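Local coordinates for protein endoglucanase CEL5A (Eubacterium cellulosolvens, PDB 4AFM) that probably binds plant cell-wall glucans, xyloglucan among them, through a non-catalytic carbohydrate-binding module of a family 5 glycoside hydrolase, at residues I56-A61 against A85-E90. Sequence-based numbering, arbitrary orientation.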
ATOM      1  N   ILE A  56       3.977  18.977   3.799  1.00  7.57           N
ATOM      2  CA  ILE A  56       3.939  17.675   3.163  1.00  7.31           C
ATOM      3  C   ILE A  56       4.618  17.737   1.837  1.00  7.26           C
ATOM      4  O   ILE A  56       4.536  18.724   1.073  1.00  8.41           O
ATOM      5  CB  ILE A  56       2.485  17.179   3.058  1.00  7.17           C
ATOM      6  CG1 ILE A  56       2.419  15.686   2.692  1.00  7.88           C
ATOM      7  CG2 ILE A  56       1.674  18.033   2.088  1.00  8.35           C
ATOM      8  CD1 ILE A  56       1.025  15.130   2.819  1.00  8.55           C
ATOM      9  N   VAL A  57       5.298  16.663   1.444  1.00  6.80           N
ATOM     10  CA  VAL A  57       5.828  16.488   0.075  1.00  7.22           C
ATOM     11  C   VAL A  57       5.463  15.116  -0.454  1.00  6.01           C
ATOM     12  O   VAL A  57       5.264  14.164   0.296  1.00  6.76           O
ATOM     13  CB  VAL A  57       7.354  16.747  -0.044  1.00  7.75           C
ATOM     14  CG1 VAL A  57       7.681  18.181   0.318  1.00 10.26           C
ATOM     15  CG2 VAL A  57       8.118  15.789   0.855  1.00  9.56           C
ATOM     16  N   LEU A  58       5.477  15.013  -1.769  1.00  5.87           N
ATOM     17  CA  LEU A  58       5.302  13.768  -2.503  1.00  5.75           C
ATOM     18  C   LEU A  58       6.605  13.509  -3.207  1.00  5.97           C
ATOM     19  O   LEU A  58       7.207  14.428  -3.845  1.00  7.04           O
ATOM     20  CB  LEU A  58       4.146  13.896  -3.502  1.00  6.11           C
ATOM     21  CG  LEU A  58       3.912  12.665  -4.394  1.00  7.00           C
ATOM     22  CD1 LEU A  58       3.430  11.489  -3.559  1.00  8.38           C
ATOM     23  CD2 LEU A  58       2.841  13.076  -5.447  1.00  8.66           C
ATOM     24  N   ILE A  59       7.122  12.303  -3.178  1.00  5.98           N
ATOM     25  CA  ILE A  59       8.424  11.844  -3.775  0.58  5.98           C
ATOM     26  C   ILE A  59       8.071  10.868  -4.881  1.00  5.68           C
ATOM     27  O   ILE A  59       7.432   9.827  -4.532  1.00  6.01           O
ATOM     28  CB  ILE A  59       9.358  11.117  -2.732  0.58  6.24           C
ATOM     29  CG1 ILE A  59       9.547  11.894  -1.433  0.58  6.71           C
ATOM     30  CG2 ILE A  59      10.674  10.747  -3.384  0.58  6.61           C
ATOM     31  CD1 ILE A  59      10.058  13.309  -1.591  0.58  8.91           C
ATOM     32  N   PHE A  60       8.492  11.044  -6.113  1.00  5.79           N
ATOM     33  CA  PHE A  60       8.601   9.968  -7.117  1.00  5.97           C
ATOM     34  C   PHE A  60      10.057   9.739  -7.325  1.00  6.15           C
ATOM     35  O   PHE A  60      10.790  10.767  -7.618  1.00  7.29           O
ATOM     36  CB  PHE A  60       7.920  10.352  -8.424  1.00  6.75           C
ATOM     37  CG  PHE A  60       6.449  10.028  -8.496  1.00  7.13           C
ATOM     38  CD1 PHE A  60       5.548  10.331  -7.431  1.00  7.30           C
ATOM     39  CD2 PHE A  60       5.980   9.409  -9.611  1.00  7.56           C
ATOM     40  CE1 PHE A  60       4.188  10.006  -7.597  1.00  7.56           C
ATOM     41  CE2 PHE A  60       4.587   9.127  -9.738  1.00  8.83           C
ATOM     42  CZ  PHE A  60       3.733   9.371  -8.715  1.00  7.50           C
ATOM     43  N   ALA A  61      10.590   8.534  -7.208  1.00  5.90           N
ATOM     44  CA  ALA A  61      12.037   8.321  -7.329  1.00  5.71           C
ATOM     45  C   ALA A  61      12.332   7.167  -8.207  1.00  5.76           C
ATOM     46  O   ALA A  61      11.597   6.150  -8.268  1.00  5.59           O
ATOM     47  CB  ALA A  61      12.722   8.197  -5.968  1.00  6.06           C
ATOM     48  N   ALA A  85      -3.831  18.535   0.486  1.00  6.32           N
ATOM     49  CA  ALA A  85      -2.811  18.831  -0.541  1.00  6.32           C
ATOM     50  C   ALA A  85      -3.167  18.129  -1.816  1.00  6.38           C
ATOM     51  O   ALA A  85      -3.568  16.900  -1.793  1.00  7.32           O
ATOM     52  CB  ALA A  85      -1.473  18.295  -0.071  1.00  6.66           C
ATOM     53  N   VAL A  86      -3.038  18.794  -2.937  1.00  6.39           N
ATOM     54  CA  VAL A  86      -3.318  18.213  -4.258  1.00  6.71           C
ATOM     55  C   VAL A  86      -2.062  18.165  -5.017  1.00  7.02           C
ATOM     56  O   VAL A  86      -1.341  19.210  -5.154  1.00  7.17           O
ATOM     57  CB  VAL A  86      -4.398  19.030  -4.968  1.00  7.82           C
ATOM     58  CG1 VAL A  86      -4.614  18.466  -6.363  1.00  8.82           C
ATOM     59  CG2 VAL A  86      -5.671  19.110  -4.151  1.00  9.21           C
ATOM     60  N   PHE A  87      -1.706  17.006  -5.609  1.00  6.96           N
ATOM     61  CA  PHE A  87      -0.540  16.826  -6.462  1.00  7.01           C
ATOM     62  C   PHE A  87      -1.059  16.351  -7.824  1.00  7.79           C
ATOM     63  O   PHE A  87      -1.967  15.523  -7.853  1.00  9.83           O
ATOM     64  CB  PHE A  87       0.418  15.777  -5.900  1.00  7.83           C
ATOM     65  CG  PHE A  87       0.909  16.079  -4.514  1.00  6.58           C
ATOM     66  CD1 PHE A  87       0.219  15.636  -3.395  1.00  6.76           C
ATOM     67  CD2 PHE A  87       2.101  16.806  -4.303  1.00  6.81           C
ATOM     68  CE1 PHE A  87       0.665  15.860  -2.145  1.00  7.17           C
ATOM     69  CE2 PHE A  87       2.549  17.039  -3.021  1.00  6.72           C
ATOM     70  CZ  PHE A  87       1.847  16.560  -1.942  1.00  7.03           C
ATOM     71  N   THR A  88      -0.597  16.886  -8.905  1.00  7.68           N
ATOM     72  CA  THR A  88      -1.094  16.430 -10.218  1.00  8.31           C
ATOM     73  C   THR A  88      -0.069  15.684 -10.994  1.00  8.51           C
ATOM     74  O   THR A  88       1.152  15.875 -10.840  1.00  8.40           O
ATOM     75  CB  THR A  88      -1.504  17.605 -11.082  1.00 10.13           C
ATOM     76  OG1 THR A  88      -0.364  18.359 -11.512  1.00 12.83           O
ATOM     77  CG2 THR A  88      -2.472  18.589 -10.304  1.00 11.59           C
ATOM     78  N   LYS A  89      -0.557  14.818 -11.909  1.00  7.75           N
ATOM     79  CA  LYS A  89       0.369  14.084 -12.699  1.00  8.50           C
ATOM     80  C   LYS A  89       1.267  15.024 -13.529  1.00  9.34           C
ATOM     81  O   LYS A  89       2.474  14.776 -13.712  1.00  8.70           O
ATOM     82  CB  LYS A  89      -0.359  13.126 -13.676  1.00  8.45           C
ATOM     83  CG  LYS A  89       0.586  12.386 -14.553  1.00  9.27           C
ATOM     84  CD  LYS A  89      -0.186  11.389 -15.434  1.00  9.47           C
ATOM     85  CE  LYS A  89       0.738  10.569 -16.214  1.00 10.45           C
ATOM     86  NZ  LYS A  89      -0.021   9.527 -17.024  1.00 10.92           N
ATOM     87  N   GLU A  90       0.696  16.092 -14.071  1.00  9.89           N
ATOM     88  CA  GLU A  90       1.578  16.875 -14.940  0.69 11.61           C
ATOM     89  C   GLU A  90       2.668  17.560 -14.014  1.00 10.91           C
ATOM     90  O   GLU A  90       3.834  17.674 -14.501  1.00 10.87           O
ATOM     91  CB  GLU A  90       0.690  17.874 -15.648  0.69 15.36           C
ATOM     92  CG  GLU A  90      -0.357  17.355 -16.673  0.69 26.44           C
ATOM     93  CD  GLU A  90      -0.093  16.022 -17.469  0.69 33.71           C
ATOM     94  OE1 GLU A  90       0.736  16.056 -18.409  0.69 43.33           O
ATOM     95  OE2 GLU A  90      -0.793  14.945 -17.251  0.69 34.12           O
TER
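F87 sets CG anti to its own carbonyl carbon (chi1 -58°), which turns the phenyl ring under L58 CB, while L58 holds CG anti to its backbone N and thereby sends its CD2 branch down toward F87 CB and CG. The pair lies in the core of a beta-sandwich, as in carbohydrate-binding modules of family 65: strand 56-62 belongs to a four-stranded antiparallel sheet and strand 84-88 to the facing antiparallel sheet. The segment axes approach to 8.9 Å and run in nearly the same direction, 24° apart, a spacing that identifies packing between sheets rather than pairing within one.

Evidence for a CH-pi contact comes from L58 CB, which stands 3.7 Å from the centroid of the F87 ring and 18° off its normal. The leucine also reaches down to the root of the aromatic side chain, with L58 CD2 3.7 Å from F87 CB. Toward the ring tip the approach is looser and oblique, I56 CG2 lying 4.3 Å from F87 CZ. I75, on the strand next to 56-62, also touches F87, so the ring is packed against two strands of the opposing sheet. An alanine in place of F87 would probably open a gap under L58 and leave its CB without the aromatic face it rests on. Further along the interface, Y51 touches both I56 and A85, whose side chains meet through methyl groups, I56 CG2 to A85 CB, at 3.8 Å.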